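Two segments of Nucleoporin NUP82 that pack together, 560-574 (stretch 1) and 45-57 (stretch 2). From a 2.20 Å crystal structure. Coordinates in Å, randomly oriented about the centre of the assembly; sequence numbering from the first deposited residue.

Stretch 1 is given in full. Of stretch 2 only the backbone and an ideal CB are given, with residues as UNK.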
ATOM      1  N   SER B 560      23.234  -3.963 -11.369  1.00124.02           N
ATOM      2  CA  SER B 560      23.122  -3.069 -10.222  1.00104.69           C
ATOM      3  C   SER B 560      21.749  -2.403 -10.169  1.00 98.39           C
ATOM      4  O   SER B 560      21.317  -1.802 -11.149  1.00 87.87           O
ATOM      5  CB  SER B 560      24.210  -1.997 -10.273  1.00103.89           C
ATOM      6  OG  SER B 560      23.839  -0.860  -9.516  1.00104.76           O
ATOM      7  N   PRO B 561      21.056  -2.504  -9.024  1.00 97.47           N
ATOM      8  CA  PRO B 561      19.759  -1.829  -8.932  1.00 87.87           C
ATOM      9  C   PRO B 561      19.917  -0.317  -8.842  1.00 84.18           C
ATOM     10  O   PRO B 561      20.921   0.165  -8.315  1.00 85.68           O
ATOM     11  CB  PRO B 561      19.160  -2.397  -7.646  1.00 92.32           C
ATOM     12  CG  PRO B 561      20.338  -2.724  -6.808  1.00 92.25           C
ATOM     13  CD  PRO B 561      21.413  -3.175  -7.760  1.00 96.11           C
ATOM     14  N   LEU B 562      18.934   0.415  -9.355  1.00 74.47           N
ATOM     15  CA  LEU B 562      18.973   1.870  -9.331  1.00 68.72           C
ATOM     16  C   LEU B 562      18.095   2.410  -8.213  1.00 63.97           C
ATOM     17  O   LEU B 562      17.003   1.896  -7.963  1.00 62.31           O
ATOM     18  CB  LEU B 562      18.519   2.444 -10.677  1.00 67.28           C
ATOM     19  CG  LEU B 562      19.279   1.953 -11.912  1.00 68.32           C
ATOM     20  CD1 LEU B 562      18.706   2.586 -13.171  1.00 67.85           C
ATOM     21  CD2 LEU B 562      20.769   2.247 -11.797  1.00 70.66           C
ATOM     22  N   ALA B 563      18.582   3.442  -7.535  1.00 62.35           N
ATOM     23  CA  ALA B 563      17.773   4.156  -6.563  1.00 60.09           C
ATOM     24  C   ALA B 563      16.568   4.761  -7.273  1.00 58.28           C
ATOM     25  O   ALA B 563      16.695   5.288  -8.379  1.00 56.70           O
ATOM     26  CB  ALA B 563      18.589   5.233  -5.873  1.00 60.57           C
ATOM     27  N   ALA B 564      15.400   4.662  -6.645  1.00 58.81           N
ATOM     28  CA  ALA B 564      14.173   5.209  -7.211  1.00 58.37           C
ATOM     29  C   ALA B 564      14.380   6.660  -7.617  1.00 58.65           C
ATOM     30  O   ALA B 564      14.916   7.457  -6.846  1.00 59.74           O
ATOM     31  CB  ALA B 564      13.032   5.096  -6.217  1.00 58.09           C
ATOM     32  N   ALA B 565      13.963   6.986  -8.837  1.00 57.76           N
ATOM     33  CA  ALA B 565      14.161   8.315  -9.400  1.00 58.09           C
ATOM     34  C   ALA B 565      13.579   9.391  -8.493  1.00 57.45           C
ATOM     35  O   ALA B 565      12.475   9.247  -7.973  1.00 54.52           O
ATOM     36  CB  ALA B 565      13.536   8.398 -10.783  1.00 58.34           C
ATOM     37  N   THR B 566      14.337  10.466  -8.303  1.00 60.90           N
ATOM     38  CA  THR B 566      13.901  11.592  -7.490  1.00 64.07           C
ATOM     39  C   THR B 566      13.852  12.848  -8.349  1.00 65.01           C
ATOM     40  O   THR B 566      14.884  13.330  -8.818  1.00 66.56           O
ATOM     41  CB  THR B 566      14.839  11.820  -6.292  1.00 68.44           C
ATOM     42  OG1 THR B 566      14.976  10.599  -5.552  1.00 69.34           O
ATOM     43  CG2 THR B 566      14.293  12.908  -5.380  1.00 70.36           C
ATOM     44  N   SER B 567      12.648  13.368  -8.562  1.00 62.53           N
ATOM     45  CA  SER B 567      12.460  14.542  -9.404  1.00 63.74           C
ATOM     46  C   SER B 567      12.711  15.824  -8.619  1.00 64.89           C
ATOM     47  O   SER B 567      12.218  15.990  -7.503  1.00 62.58           O
ATOM     48  CB  SER B 567      11.048  14.556  -9.996  1.00 63.53           C
ATOM     49  OG  SER B 567      10.915  15.596 -10.951  1.00 65.61           O
ATOM     50  N   ILE B 568      13.484  16.725  -9.218  1.00 68.40           N
ATOM     51  CA  ILE B 568      13.823  18.003  -8.598  1.00 72.01           C
ATOM     52  C   ILE B 568      13.638  19.143  -9.589  1.00 73.28           C
ATOM     53  O   ILE B 568      14.099  19.065 -10.727  1.00 73.99           O
ATOM     54  CB  ILE B 568      15.275  18.012  -8.080  1.00 75.26           C
ATOM     55  CG1 ILE B 568      15.556  16.713  -7.317  1.00 72.54           C
ATOM     56  CG2 ILE B 568      15.514  19.252  -7.218  1.00 79.02           C
ATOM     57  CD1 ILE B 568      16.847  16.695  -6.508  1.00 73.67           C
ATOM     58  N   ASP B 569      12.951  20.194  -9.151  1.00 75.01           N
ATOM     59  CA  ASP B 569      12.729  21.374  -9.979  1.00 77.30           C
ATOM     60  C   ASP B 569      13.089  22.629  -9.200  1.00 80.94           C
ATOM     61  O   ASP B 569      12.229  23.256  -8.581  1.00 84.19           O
ATOM     62  CB  ASP B 569      11.278  21.445 -10.458  1.00 74.27           C
ATOM     63  CG  ASP B 569      11.028  22.618 -11.394  1.00 74.78           C
ATOM     64  OD1 ASP B 569      11.955  22.992 -12.142  1.00 76.44           O
ATOM     65  OD2 ASP B 569       9.907  23.168 -11.381  1.00 74.39           O
ATOM     66  N   ASP B 570      14.368  22.984  -9.237  1.00 81.33           N
ATOM     67  CA  ASP B 570      14.875  24.149  -8.525  1.00 83.38           C
ATOM     68  C   ASP B 570      15.120  25.295  -9.509  1.00 88.60           C
ATOM     69  O   ASP B 570      15.549  25.056 -10.635  1.00 85.82           O
ATOM     70  CB  ASP B 570      16.162  23.792  -7.782  1.00 84.21           C
ATOM     71  CG  ASP B 570      16.782  24.981  -7.085  1.00 89.98           C
ATOM     72  OD1 ASP B 570      16.419  25.243  -5.919  1.00 91.40           O
ATOM     73  OD2 ASP B 570      17.632  25.659  -7.702  1.00 93.80           O
ATOM     74  N   PRO B 571      14.845  26.543  -9.092  1.00 96.86           N
ATOM     75  CA  PRO B 571      15.059  27.673 -10.005  1.00104.49           C
ATOM     76  C   PRO B 571      16.526  27.899 -10.372  1.00106.61           C
ATOM     77  O   PRO B 571      16.803  28.394 -11.464  1.00111.33           O
ATOM     78  CB  PRO B 571      14.510  28.870  -9.217  1.00107.97           C
ATOM     79  CG  PRO B 571      14.526  28.438  -7.794  1.00106.35           C
ATOM     80  CD  PRO B 571      14.226  26.977  -7.829  1.00101.66           C
ATOM     81  N   ASP B 572      17.444  27.539  -9.480  1.00104.05           N
ATOM     82  CA  ASP B 572      18.870  27.755  -9.719  1.00105.24           C
ATOM     83  C   ASP B 572      19.534  26.542 -10.366  1.00101.38           C
ATOM     84  O   ASP B 572      20.286  26.683 -11.330  1.00100.71           O
ATOM     85  CB  ASP B 572      19.583  28.098  -8.408  1.00109.71           C
ATOM     86  CG  ASP B 572      19.052  29.367  -7.768  1.00115.72           C
ATOM     87  OD1 ASP B 572      18.608  30.270  -8.508  1.00118.74           O
ATOM     88  OD2 ASP B 572      19.083  29.463  -6.523  1.00117.49           O
ATOM     89  N   LEU B 573      19.263  25.354  -9.831  1.00 98.75           N
ATOM     90  CA  LEU B 573      19.868  24.128 -10.346  1.00 98.57           C
ATOM     91  C   LEU B 573      19.126  23.614 -11.577  1.00 94.73           C
ATOM     92  O   LEU B 573      19.711  22.940 -12.425  1.00 95.91           O
ATOM     93  CB  LEU B 573      19.893  23.048  -9.264  1.00 96.80           C
ATOM     94  CG  LEU B 573      20.814  23.313  -8.072  1.00 99.25           C
ATOM     95  CD1 LEU B 573      20.588  22.269  -6.989  1.00 97.25           C
ATOM     96  CD2 LEU B 573      22.275  23.329  -8.501  1.00102.15           C
ATOM     97  N   GLY B 574      17.837  23.927 -11.659  1.00 89.85           N
ATOM     98  CA  GLY B 574      17.025  23.553 -12.803  1.00 86.45           C
ATOM     99  C   GLY B 574      16.106  22.372 -12.548  1.00 80.30           C
ATOM    100  O   GLY B 574      15.750  22.072 -11.408  1.00 80.18           O
ATOM    101  N   UNK B  45      12.383  -3.291  -2.947  1.00 67.54           N
ATOM    102  CA  UNK B  45      12.481  -1.929  -3.482  1.00 65.20           C
ATOM    103  C   UNK B  45      13.704  -1.183  -2.957  1.00 67.23           C
ATOM    104  O   UNK B  45      14.235  -1.540  -1.905  1.00 70.59           O
ATOM    105  CB  UNK B  45      11.215  -1.141  -3.139  1.00 65.20           C
ATOM    106  N   UNK B  46      14.139  -0.165  -3.693  1.00 65.47           N
ATOM    107  CA  UNK B  46      15.293   0.635  -3.301  1.00 64.60           C
ATOM    108  C   UNK B  46      14.996   2.125  -3.453  1.00 57.09           C
ATOM    109  O   UNK B  46      15.340   2.741  -4.466  1.00 58.38           O
ATOM    110  CB  UNK B  46      16.517   0.250  -4.134  1.00 64.60           C
ATOM    111  N   UNK B  47      14.355   2.692  -2.434  1.00 55.48           N
ATOM    112  CA  UNK B  47      14.101   4.127  -2.373  1.00 55.12           C
ATOM    113  C   UNK B  47      15.174   4.792  -1.521  1.00 53.04           C
ATOM    114  O   UNK B  47      14.883   5.385  -0.483  1.00 50.33           O
ATOM    115  CB  UNK B  47      12.707   4.414  -1.811  1.00 55.12           C
ATOM    116  N   UNK B  48      16.418   4.686  -1.972  1.00 54.67           N
ATOM    117  CA  UNK B  48      17.566   5.078  -1.167  1.00 57.81           C
ATOM    118  C   UNK B  48      17.925   6.560  -1.303  1.00 59.16           C
ATOM    119  O   UNK B  48      18.928   7.009  -0.747  1.00 62.37           O
ATOM    120  CB  UNK B  48      18.774   4.223  -1.553  1.00 57.81           C
ATOM    121  N   UNK B  49      17.108   7.314  -2.034  1.00 58.95           N
ATOM    122  CA  UNK B  49      17.312   8.755  -2.173  1.00 57.99           C
ATOM    123  C   UNK B  49      16.044   9.510  -1.791  1.00 57.38           C
ATOM    124  O   UNK B  49      14.950   9.189  -2.256  1.00 57.50           O
ATOM    125  CB  UNK B  49      17.729   9.106  -3.603  1.00 57.99           C
ATOM    126  N   UNK B  50      16.211  10.512  -0.934  1.00 55.23           N
ATOM    127  CA  UNK B  50      15.128  11.407  -0.540  1.00 53.72           C
ATOM    128  C   UNK B  50      15.638  12.841  -0.596  1.00 55.82           C
ATOM    129  O   UNK B  50      16.846  13.061  -0.628  1.00 55.91           O
ATOM    130  CB  UNK B  50      14.606  11.065   0.857  1.00 53.72           C
ATOM    131  N   UNK B  51      14.726  13.811  -0.602  1.00 60.02           N
ATOM    132  CA  UNK B  51      15.119  15.204  -0.787  1.00 65.48           C
ATOM    133  C   UNK B  51      14.212  16.202  -0.085  1.00 62.06           C
ATOM    134  O   UNK B  51      13.067  15.903   0.252  1.00 60.06           O
ATOM    135  CB  UNK B  51      15.156  15.528  -2.282  1.00 65.48           C
ATOM    136  N   UNK B  52      14.754  17.397   0.117  1.00 61.56           N
ATOM    137  CA  UNK B  52      13.977  18.561   0.512  1.00 61.70           C
ATOM    138  C   UNK B  52      14.672  19.774  -0.091  1.00 63.36           C
ATOM    139  O   UNK B  52      15.852  20.016   0.172  1.00 65.98           O
ATOM    140  CB  UNK B  52      13.852  18.676   2.033  1.00 61.70           C
ATOM    141  N   UNK B  53      13.950  20.527  -0.912  1.00 61.65           N
ATOM    142  CA  UNK B  53      14.559  21.601  -1.675  1.00 63.94           C
ATOM    143  C   UNK B  53      15.719  21.061  -2.493  1.00 66.54           C
ATOM    144  O   UNK B  53      15.553  20.116  -3.265  1.00 63.75           O
ATOM    145  CB  UNK B  53      15.029  22.726  -0.751  1.00 63.94           C
ATOM    146  N   UNK B  54      16.899  21.644  -2.306  1.00 72.48           N
ATOM    147  CA  UNK B  54      18.099  21.210  -3.016  1.00 76.41           C
ATOM    148  C   UNK B  54      18.936  20.226  -2.194  1.00 75.87           C
ATOM    149  O   UNK B  54      19.976  19.755  -2.657  1.00 78.47           O
ATOM    150  CB  UNK B  54      18.949  22.426  -3.390  1.00 76.41           C
ATOM    151  N   UNK B  55      18.485  19.922  -0.980  1.00 73.06           N
ATOM    152  CA  UNK B  55      19.158  18.932  -0.144  1.00 70.39           C
ATOM    153  C   UNK B  55      18.703  17.526  -0.512  1.00 69.08           C
ATOM    154  O   UNK B  55      17.541  17.317  -0.867  1.00 69.42           O
ATOM    155  CB  UNK B  55      18.890  19.206   1.337  1.00 70.39           C
ATOM    156  N   UNK B  56      19.620  16.565  -0.423  1.00 69.07           N
ATOM    157  CA  UNK B  56      19.277  15.167  -0.649  1.00 64.98           C
ATOM    158  C   UNK B  56      19.886  14.275   0.429  1.00 64.67           C
ATOM    159  O   UNK B  56      20.905  14.614   1.033  1.00 65.63           O
ATOM    160  CB  UNK B  56      19.748  14.720  -2.034  1.00 64.98           C
ATOM    161  N   UNK B  57      19.243  13.136   0.656  1.00 61.95           N
ATOM    162  CA  UNK B  57      19.696  12.152   1.631  1.00 61.95           C
ATOM    163  C   UNK B  57      19.874  10.821   0.917  1.00 61.75           C
ATOM    164  O   UNK B  57      18.923  10.282   0.355  1.00 60.04           O
ATOM    165  CB  UNK B  57      18.712  12.026   2.796  1.00 61.95           C
TER

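Position 45 points its CB away from stretch 1, with nothing of that stretch within 5.5 Å. Phi of -69° would allow proline, among many others. It is Pro-45, and it makes no contact.

Position 46 points toward stretch 1. Its ideal CB lies 4.2 Å from Leu-562 O. The carbonyl of Pro-561 lies further out, so a long side chain ending in a donor would suit, arginine or lysine. It is Arg-46, extended with chi1 to chi3 all t. Its NH1 comes 2.7 Å from Pro-561 O, and Ala-563 CB lies over one face of the guanidinium. The backbone also serves here: Ala-564 N donates to Arg-46 O at 2.9 Å.

Position 47 points away, but its ideal CB is 4.5 Å from Ala-564 CB. Many side chains would fit. It is Arg-47, whose NH1 comes within 3.8 Å of Ala-564 CB.

Position 48 points sideways, its ideal CB 4.4 Å from Ala-563 CB. A small or medium side chain would suit. It is Thr-48, with OG1 3.1 Å from Ala-563 CB.

Position 49 points toward stretch 1, between Thr-566 OG1 and Ala-563 CB. Extended backbone angles and the methyl of Ala-563 favour a branched apolar residue; valine, isoleucine or leucine are plausible. It is Ile-49. Its CD1 packs 3.5 Å from Ala-563 CB. A water bridges the backbones, accepting from Ile-49 N and donating to Ala-564 O, each at 2.9 Å.

Position 50 points away and leaves the choice open. It is Ala-50.

Position 51 points toward Thr-566 CG2 and Ile-568 CD1. An apolar residue or a long chain with an aliphatic stem would suit. It is Arg-51. Its CD packs 3.4 Å from Thr-566 CG2, and Ile-568 CA lies over one guanidinium face. Arg-51 NH2 donates to the O of position 53 at 2.7 Å, tying the side chain to the turn that follows.

Position 52 is out of reach, so stretch 1 sets no preference. It is Arg-52, which forms a salt bridge with position 55.

Position 53 has phi of 55° and psi of -124° in a type II' turn, which favours glycine. It is Gly-53.

Position 54 points sideways, its ideal CB 4.0 Å from Leu-573 CD1 and 4.6 Å from Asp-570 OD1. Threonine, serine or valine could fit. It is Thr-54; CG2 lies 3.6 Å from Leu-573 CD1.

Position 55 points away, and stretch 1 sets no preference. It is Glu-55, partner of Arg-52.

Position 56 points toward stretch 1, where Ile-568 offers an apolar end. An aliphatic residue suits. It is Ile-56, with CG2 4.2 Å from Ile-568 CD1.

Position 57 is out of reach, again without preference. It is Phe-57.

Stretch 2, residues 45-57: PRRTIARRGTEIF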
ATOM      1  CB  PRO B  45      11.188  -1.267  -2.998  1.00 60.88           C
ATOM      2  CG  PRO B  45      10.805  -2.027  -1.780  1.00 59.34           C
ATOM      3  CD  PRO B  45      11.250  -3.439  -2.016  1.00 62.27           C
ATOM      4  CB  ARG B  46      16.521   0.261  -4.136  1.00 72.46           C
ATOM      5  CG  ARG B  46      17.800   0.954  -3.681  1.00 79.82           C
ATOM      6  CD  ARG B  46      18.972   0.673  -4.609  1.00 88.48           C
ATOM      7  NE  ARG B  46      20.203   1.289  -4.112  1.00 94.70           N
ATOM      8  CZ  ARG B  46      21.165   1.800  -4.879  1.00 99.63           C
ATOM      9  NH1 ARG B  46      21.065   1.778  -6.202  1.00101.19           N
ATOM     10  NH2 ARG B  46      22.238   2.336  -4.316  1.00101.69           N
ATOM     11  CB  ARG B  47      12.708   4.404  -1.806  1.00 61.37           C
ATOM     12  CG  ARG B  47      11.592   3.789  -2.630  1.00 70.09           C
ATOM     13  CD  ARG B  47      10.226   4.304  -2.214  1.00 77.74           C
ATOM     14  NE  ARG B  47       9.166   3.718  -3.029  1.00 85.76           N
ATOM     15  CZ  ARG B  47       8.856   4.123  -4.258  1.00 93.06           C
ATOM     16  NH1 ARG B  47       9.523   5.120  -4.825  1.00 96.37           N
ATOM     17  NH2 ARG B  47       7.878   3.528  -4.925  1.00 95.27           N
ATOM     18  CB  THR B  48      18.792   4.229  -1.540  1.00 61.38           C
ATOM     19  OG1 THR B  48      18.885   4.128  -2.966  1.00 62.50           O
ATOM     20  CG2 THR B  48      18.665   2.831  -0.951  1.00 62.17           C
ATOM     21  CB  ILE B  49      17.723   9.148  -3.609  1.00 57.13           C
ATOM     22  CG1 ILE B  49      19.013   8.426  -4.009  1.00 57.51           C
ATOM     23  CG2 ILE B  49      17.920  10.661  -3.710  1.00 57.47           C
ATOM     24  CD1 ILE B  49      19.432   8.643  -5.456  1.00 58.59           C
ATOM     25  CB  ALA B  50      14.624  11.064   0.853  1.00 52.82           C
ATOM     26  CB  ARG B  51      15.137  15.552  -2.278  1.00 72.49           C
ATOM     27  CG  ARG B  51      13.752  15.543  -2.923  1.00 78.24           C
ATOM     28  CD  ARG B  51      13.793  16.093  -4.328  1.00 85.71           C
ATOM     29  NE  ARG B  51      13.929  17.550  -4.357  1.00 91.54           N
ATOM     30  CZ  ARG B  51      12.914  18.412  -4.396  1.00 94.30           C
ATOM     31  NH1 ARG B  51      11.658  17.985  -4.399  1.00 94.66           N
ATOM     32  NH2 ARG B  51      13.158  19.715  -4.422  1.00 96.27           N
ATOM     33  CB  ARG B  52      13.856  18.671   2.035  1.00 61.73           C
ATOM     34  CG  ARG B  52      15.177  18.739   2.787  1.00 63.64           C
ATOM     35  CD  ARG B  52      14.950  18.829   4.288  1.00 64.76           C
ATOM     36  NE  ARG B  52      16.175  19.164   5.008  1.00 68.01           N
ATOM     37  CZ  ARG B  52      16.238  19.393   6.316  1.00 70.40           C
ATOM     38  NH1 ARG B  52      15.144  19.324   7.064  1.00 69.65           N
ATOM     39  NH2 ARG B  52      17.399  19.695   6.882  1.00 72.86           N
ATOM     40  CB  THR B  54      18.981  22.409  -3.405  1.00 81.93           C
ATOM     41  OG1 THR B  54      19.323  23.161  -2.234  1.00 84.31           O
ATOM     42  CG2 THR B  54      18.248  23.306  -4.387  1.00 83.12           C
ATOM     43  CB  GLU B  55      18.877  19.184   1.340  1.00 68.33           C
ATOM     44  CG  GLU B  55      19.394  20.511   1.875  1.00 69.29           C
ATOM     45  CD  GLU B  55      19.154  20.666   3.368  1.00 68.57           C
ATOM     46  OE1 GLU B  55      18.651  19.709   3.996  1.00 66.27           O
ATOM     47  OE2 GLU B  55      19.470  21.744   3.915  1.00 70.86           O
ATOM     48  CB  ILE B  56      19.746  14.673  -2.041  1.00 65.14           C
ATOM     49  CG1 ILE B  56      21.271  14.750  -2.172  1.00 66.66           C
ATOM     50  CG2 ILE B  56      19.073  15.484  -3.137  1.00 64.48           C
ATOM     51  CD1 ILE B  56      21.811  14.052  -3.404  1.00 67.42           C
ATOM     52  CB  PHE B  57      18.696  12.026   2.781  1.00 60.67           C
ATOM     53  CG  PHE B  57      18.462  13.311   3.522  1.00 61.76           C
ATOM     54  CD1 PHE B  57      17.604  14.274   3.014  1.00 62.24           C
ATOM     55  CD2 PHE B  57      19.102  13.559   4.724  1.00 64.05           C
ATOM     56  CE1 PHE B  57      17.389  15.459   3.693  1.00 64.27           C
ATOM     57  CE2 PHE B  57      18.890  14.741   5.408  1.00 66.00           C
ATOM     58  CZ  PHE B  57      18.032  15.692   4.892  1.00 65.44           C
TER
HETATM   59  O   HOH W   1      14.949   6.914  -3.947  1.00 51.20           O
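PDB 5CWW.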